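Local coordinates for SnoaL-like domain-containing protein (Burkholderia thailandensis E264, PDB 3H3H) that is of unknown function but belongs to the SnoaL-like family of the NTF2 clan, whose cone-shaped fold commonly encloses a pocket for small molecules, at residues F77-T82 / V89-R94; D19-H24 / P73-E78. One frame throughout, in Å; residues are numbered along the deposited sequence.

Contact 1 (F77-T82 / V89-R94); sequences FEWIAT and VAIHYR
Two backbone bonds close a ring between E78 and R94: E78 N donates to R94 O, and R94 N returns to E78 O at 2.8 Å, arriving in the carbonyl plane on a lone pair. H92 O is gripped twice. I80 N reaches it in the carbonyl plane, whereas A81 N, at 3.1 Å, comes from 26° above that plane. H92 N answers with a nearly straight bond to A81 O, almost along the C=O axis. A water that donates to E78 OE1 and accepts from R94 NH1 joins the two charged ends, which stand 5.0 Å apart.

Because I80 and A81 both face H92, this is a classic beta bulge, and the register slips by one residue between the W79–Y93 and A81–H92 pairs. It lies in the antiparallel hairpin of strands 78-84 and 88-94, at one edge of the chain's curved NTF2-like sheet. The backbone of I80 is turned, and its side chain points toward the partner strand. There CD1 makes a CH-pi contact over one face of the H92 ring, 4.2 Å from the centroid. H92 ND1 is bonded to A101 O on the next strand, and the ring meets H92 of the second subunit.

On the other face, Y93 takes the crowded first torsion, CG between N and the carbonyl carbon (chi1 66°). Its CE2 lies over the centre of the F77 ring, the two planes inclined by 38°, while OH continues to E103. This side chain lies about 3 Å (nearest atoms) from a bound unidentified ligand, consistent with a pocket on this face. W79 NE1 bonds along its own strand to T82 OG1, which also pairs with S14 of helix 7-22. T82 CG2 presses against V89 CG1 at a tight 3.4 Å.

Contact 2 (D19-H24 / P73-E78); sequences DAWNAH and PDLHFE
N22 grips the backbone of F77 at both its polar groups. Its amide oxygen OD1 accepts F77 N at 2.7 Å on an in-plane lone pair, and ND2 donates to F77 O at 3.0 Å, in the amide plane. Both bonds are straight (169°), so together they fix the rotation of the amide and show which end is oxygen. The H76 ring runs nearly parallel to this amide, their planes 13° apart, with CE1 3.4 Å from N22 ND2. From H24, NE2 sends a short bond of 2.6 Å to L75 O, close to the imidazole plane and on a lone pair.

H24, with positive phi (53°), follows the last turn of helix 7-22 in a Schellman motif; its side chain points toward the 73-78 loop, and N22 O lies over the centre of its ring. A water donates to both N22 O and L75 O and lies at the edge of H76 by ND1. Beneath this polar layer, F77 CE2 rests over one face of W21, 3.5 Å from CG and offset toward the rim. L75 CD2 lies over one face of F77, toward the rim. Further out, W17 and W65 meet W21, W65 edge-to-face.

From the N terminus, helix 7-22 enters contact 2 at its C-terminal end. The chain then runs through 48 residues, including helices 26-30, 42-48 and 58-71, before 73-78 returns to that helix end and closes a long loop. Contact 1 follows directly, starting on the same stretch: its hairpin closes a short loop of six residues between 77-82 and 89-94. The two loops neither nest nor cross; they follow one another and overlap at F77 and E78. The shared F77 packs against W21 in contact 2 and against Y93 in contact 1, so aromatic packing continues from helix 7-22 to the sheet, although the contact centres lie 13 Å apart.

Contact 1 (F77-T82 / V89-R94)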
loop_
_atom_site.group_PDB
_atom_site.type_symbol
_atom_site.label_atom_id
_atom_site.label_comp_id
_atom_site.label_asym_id
_atom_site.label_seq_id
_atom_site.Cartn_x
_atom_site.Cartn_y
_atom_site.Cartn_z
ATOM N N PHE B 77 15.731 5.752 7.485
ATOM C CA PHE B 77 14.959 4.937 6.553
ATOM C C PHE B 77 15.717 4.870 5.246
ATOM O O PHE B 77 16.239 5.873 4.812
ATOM C CB PHE B 77 13.648 5.606 6.242
ATOM C CG PHE B 77 12.691 5.695 7.407
ATOM C CD1 PHE B 77 12.858 4.925 8.564
ATOM C CD2 PHE B 77 11.596 6.476 7.310
ATOM C CE1 PHE B 77 11.917 5.013 9.588
ATOM C CE2 PHE B 77 10.653 6.595 8.331
ATOM C CZ PHE B 77 10.799 5.851 9.454
ATOM N N GLU B 78 15.772 3.690 4.629
ATOM C CA GLU B 78 16.353 3.565 3.281
ATOM C C GLU B 78 15.264 3.412 2.269
ATOM O O GLU B 78 14.564 2.406 2.273
ATOM C CB GLU B 78 17.350 2.358 3.171
ATOM C CG GLU B 78 17.831 2.127 1.754
ATOM C CD GLU B 78 18.923 1.099 1.652
ATOM O OE1 GLU B 78 19.321 0.530 2.683
ATOM O OE2 GLU B 78 19.364 0.879 0.526
ATOM N N TRP B 79 15.205 4.334 1.325
ATOM C CA TRP B 79 14.211 4.284 0.254
ATOM C C TRP B 79 14.515 3.228 -0.783
ATOM O O TRP B 79 15.583 3.252 -1.393
ATOM C CB TRP B 79 14.130 5.630 -0.391
ATOM C CG TRP B 79 13.134 5.801 -1.463
ATOM C CD1 TRP B 79 11.986 5.122 -1.643
ATOM C CD2 TRP B 79 13.180 6.795 -2.504
ATOM N NE1 TRP B 79 11.325 5.576 -2.737
ATOM C CE2 TRP B 79 12.035 6.610 -3.295
ATOM C CE3 TRP B 79 14.071 7.817 -2.833
ATOM C CZ2 TRP B 79 11.734 7.429 -4.381
ATOM C CZ3 TRP B 79 13.796 8.626 -3.960
ATOM C CH2 TRP B 79 12.651 8.411 -4.726
ATOM N N ILE B 80 13.611 2.277 -0.940
ATOM C CA ILE B 80 13.751 1.199 -1.934
ATOM C C ILE B 80 12.978 1.493 -3.209
ATOM O O ILE B 80 13.583 1.557 -4.282
ATOM C CB ILE B 80 13.342 -0.166 -1.376
ATOM C CG1 ILE B 80 14.224 -0.516 -0.170
ATOM C CG2 ILE B 80 13.409 -1.229 -2.466
ATOM C CD1 ILE B 80 13.723 -1.726 0.644
ATOM N N ALA B 81 11.675 1.748 -3.121
ATOM C CA ALA B 81 10.932 2.022 -4.341
ATOM C C ALA B 81 9.700 2.831 -4.036
ATOM O O ALA B 81 9.193 2.799 -2.926
ATOM C CB ALA B 81 10.491 0.675 -4.972
ATOM N N THR B 82 9.168 3.509 -5.044
ATOM C CA THR B 82 7.905 4.184 -4.889
ATOM C C THR B 82 6.993 3.753 -6.025
ATOM O O THR B 82 7.436 3.692 -7.188
ATOM C CB THR B 82 8.062 5.693 -4.946
ATOM O OG1 THR B 82 8.602 6.137 -3.709
ATOM C CG2 THR B 82 6.711 6.339 -5.065
ATOM N N VAL B 89 0.314 6.999 -3.102
ATOM C CA VAL B 89 1.704 6.665 -3.369
ATOM C C VAL B 89 2.067 5.613 -2.344
ATOM O O VAL B 89 1.673 5.705 -1.186
ATOM C CB VAL B 89 2.599 7.901 -3.232
ATOM C CG1 VAL B 89 4.062 7.570 -3.270
ATOM C CG2 VAL B 89 2.280 8.888 -4.393
ATOM N N ALA B 90 2.833 4.625 -2.752
ATOM C CA ALA B 90 3.326 3.605 -1.825
ATOM C C ALA B 90 4.808 3.730 -1.776
ATOM O O ALA B 90 5.461 3.691 -2.828
ATOM C CB ALA B 90 2.977 2.187 -2.322
ATOM N N ILE B 91 5.343 3.951 -0.584
ATOM C CA ILE B 91 6.775 4.034 -0.395
ATOM C C ILE B 91 7.231 2.754 0.265
ATOM O O ILE B 91 6.803 2.441 1.354
ATOM C CB ILE B 91 7.202 5.237 0.463
ATOM C CG1 ILE B 91 6.694 6.564 -0.168
ATOM C CG2 ILE B 91 8.777 5.283 0.620
ATOM C CD1 ILE B 91 7.154 7.839 0.641
ATOM N N HIS B 92 8.172 2.068 -0.384
ATOM C CA HIS B 92 8.740 0.829 0.120
ATOM C C HIS B 92 10.107 1.240 0.613
ATOM O O HIS B 92 10.895 1.851 -0.113
ATOM C CB HIS B 92 8.756 -0.186 -1.022
ATOM C CG HIS B 92 9.356 -1.501 -0.677
ATOM N ND1 HIS B 92 9.077 -2.165 0.498
ATOM C CD2 HIS B 92 10.208 -2.286 -1.375
ATOM C CE1 HIS B 92 9.749 -3.307 0.512
ATOM N NE2 HIS B 92 10.413 -3.424 -0.625
ATOM N N TYR B 93 10.385 0.903 1.858
ATOM C CA TYR B 93 11.631 1.325 2.459
ATOM C C TYR B 93 12.025 0.390 3.560
ATOM O O TYR B 93 11.263 -0.505 3.943
ATOM C CB TYR B 93 11.478 2.746 3.002
ATOM C CG TYR B 93 10.514 2.927 4.153
ATOM C CD1 TYR B 93 9.174 3.145 3.944
ATOM C CD2 TYR B 93 10.964 2.988 5.483
ATOM C CE1 TYR B 93 8.338 3.371 4.996
ATOM C CE2 TYR B 93 10.122 3.213 6.518
ATOM C CZ TYR B 93 8.808 3.431 6.287
ATOM O OH TYR B 93 7.955 3.668 7.360
ATOM N N ARG B 94 13.287 0.484 3.943
ATOM C CA ARG B 94 13.790 -0.246 5.069
ATOM C C ARG B 94 13.807 0.643 6.285
ATOM O O ARG B 94 14.406 1.720 6.254
ATOM C CB ARG B 94 15.180 -0.762 4.735
ATOM C CG ARG B 94 15.789 -1.585 5.855
ATOM C CD ARG B 94 17.050 -2.239 5.293
ATOM N NE ARG B 94 17.677 -3.133 6.256
ATOM C CZ ARG B 94 18.573 -2.768 7.148
ATOM N NH1 ARG B 94 18.994 -1.514 7.232
ATOM N NH2 ARG B 94 19.069 -3.688 7.966
HETATM O O HOH W 1 18.862 0.593 5.375
#

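Contact 2 (D19-H24 / P73-E78)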
loop_
_atom_site.group_PDB
_atom_site.type_symbol
_atom_site.label_atom_id
_atom_site.label_comp_id
_atom_site.label_asym_id
_atom_site.label_seq_id
_atom_site.Cartn_x
_atom_site.Cartn_y
_atom_site.Cartn_z
ATOM N N ASP B 19 13.713 12.021 3.336
ATOM C CA ASP B 19 14.719 12.974 3.824
ATOM C C ASP B 19 14.247 13.632 5.098
ATOM O O ASP B 19 15.080 13.903 5.955
ATOM C CB ASP B 19 15.028 14.022 2.781
ATOM C CG ASP B 19 15.888 13.477 1.640
ATOM O OD1 ASP B 19 16.348 12.323 1.700
ATOM O OD2 ASP B 19 16.089 14.207 0.671
ATOM N N ALA B 20 12.949 13.894 5.240
ATOM C CA ALA B 20 12.445 14.587 6.431
ATOM C C ALA B 20 12.591 13.682 7.663
ATOM O O ALA B 20 13.025 14.122 8.739
ATOM C CB ALA B 20 10.993 15.013 6.253
ATOM N N TRP B 21 12.227 12.420 7.513
ATOM C CA TRP B 21 12.434 11.442 8.552
ATOM C C TRP B 21 13.907 11.313 8.916
ATOM O O TRP B 21 14.281 11.354 10.090
ATOM C CB TRP B 21 11.847 10.084 8.140
ATOM C CG TRP B 21 10.355 10.075 8.430
ATOM C CD1 TRP B 21 9.345 10.294 7.551
ATOM C CD2 TRP B 21 9.752 9.865 9.705
ATOM N NE1 TRP B 21 8.152 10.221 8.191
ATOM C CE2 TRP B 21 8.371 9.949 9.511
ATOM C CE3 TRP B 21 10.241 9.596 10.989
ATOM C CZ2 TRP B 21 7.477 9.833 10.545
ATOM C CZ3 TRP B 21 9.322 9.451 12.020
ATOM C CH2 TRP B 21 7.959 9.549 11.773
ATOM N N ASN B 22 14.766 11.237 7.896
ATOM C CA ASN B 22 16.190 11.030 8.119
ATOM C C ASN B 22 16.851 12.221 8.794
ATOM O O ASN B 22 17.888 12.080 9.490
ATOM C CB ASN B 22 16.883 10.622 6.813
ATOM C CG ASN B 22 16.546 9.185 6.444
ATOM O OD1 ASN B 22 16.036 8.477 7.297
ATOM N ND2 ASN B 22 16.818 8.747 5.212
ATOM N N ALA B 23 16.280 13.401 8.537
ATOM C CA ALA B 23 16.694 14.652 9.155
ATOM C C ALA B 23 16.103 14.796 10.551
ATOM O O ALA B 23 16.465 15.721 11.285
ATOM C CB ALA B 23 16.276 15.795 8.305
ATOM N N HIS B 24 15.217 13.871 10.926
ATOM C CA HIS B 24 14.557 13.920 12.244
ATOM C C HIS B 24 13.876 15.279 12.509
ATOM O O HIS B 24 13.987 15.885 13.619
ATOM C CB HIS B 24 15.550 13.608 13.342
ATOM C CG HIS B 24 16.360 12.378 13.113
ATOM N ND1 HIS B 24 17.703 12.333 13.406
ATOM C CD2 HIS B 24 16.045 11.161 12.600
ATOM C CE1 HIS B 24 18.182 11.144 13.083
ATOM N NE2 HIS B 24 17.190 10.406 12.626
ATOM N N PRO B 73 17.289 8.065 18.222
ATOM C CA PRO B 73 17.898 9.334 17.804
ATOM C C PRO B 73 18.657 9.270 16.496
ATOM O O PRO B 73 18.895 10.303 15.843
ATOM C CB PRO B 73 18.837 9.673 18.984
ATOM C CG PRO B 73 19.080 8.430 19.640
ATOM C CD PRO B 73 17.842 7.621 19.513
ATOM N N ASP B 74 19.019 8.068 16.098
ATOM C CA ASP B 74 19.684 7.871 14.827
ATOM C C ASP B 74 18.776 7.052 13.908
ATOM O O ASP B 74 19.233 6.192 13.157
ATOM C CB ASP B 74 21.040 7.193 15.051
ATOM C CG ASP B 74 21.885 7.917 16.064
ATOM O OD1 ASP B 74 22.500 7.240 16.914
ATOM O OD2 ASP B 74 21.932 9.165 16.025
ATOM N N LEU B 75 17.470 7.321 13.998
ATOM C CA LEU B 75 16.488 6.735 13.108
ATOM C C LEU B 75 16.867 7.034 11.669
ATOM O O LEU B 75 17.242 8.153 11.323
ATOM C CB LEU B 75 15.091 7.337 13.376
ATOM C CG LEU B 75 13.949 6.922 12.443
ATOM C CD1 LEU B 75 12.512 6.934 13.059
ATOM C CD2 LEU B 75 13.902 7.824 11.177
ATOM N N HIS B 76 16.728 6.024 10.815
ATOM C CA HIS B 76 17.099 6.191 9.417
ATOM C C HIS B 76 16.315 5.248 8.578
ATOM O O HIS B 76 16.285 4.078 8.905
ATOM C CB HIS B 76 18.578 5.878 9.273
ATOM C CG HIS B 76 19.074 6.068 7.877
ATOM N ND1 HIS B 76 19.331 7.314 7.351
ATOM C CD2 HIS B 76 19.309 5.180 6.889
ATOM C CE1 HIS B 76 19.699 7.186 6.091
ATOM N NE2 HIS B 76 19.723 5.901 5.794
ATOM N N PHE B 77 15.731 5.752 7.485
ATOM C CA PHE B 77 14.959 4.937 6.553
ATOM C C PHE B 77 15.717 4.870 5.246
ATOM O O PHE B 77 16.239 5.873 4.812
ATOM C CB PHE B 77 13.648 5.606 6.242
ATOM C CG PHE B 77 12.691 5.695 7.407
ATOM C CD1 PHE B 77 12.858 4.925 8.564
ATOM C CD2 PHE B 77 11.596 6.476 7.310
ATOM C CE1 PHE B 77 11.917 5.013 9.588
ATOM C CE2 PHE B 77 10.653 6.595 8.331
ATOM C CZ PHE B 77 10.799 5.851 9.454
ATOM N N GLU B 78 15.772 3.690 4.629
ATOM C CA GLU B 78 16.353 3.565 3.281
ATOM C C GLU B 78 15.264 3.412 2.269
ATOM O O GLU B 78 14.564 2.406 2.273
ATOM C CB GLU B 78 17.350 2.358 3.171
ATOM C CG GLU B 78 17.831 2.127 1.754
ATOM C CD GLU B 78 18.923 1.099 1.652
ATOM O OE1 GLU B 78 19.321 0.530 2.683
ATOM O OE2 GLU B 78 19.364 0.879 0.526
HETATM O O HOH W 2 19.033 9.437 9.456
#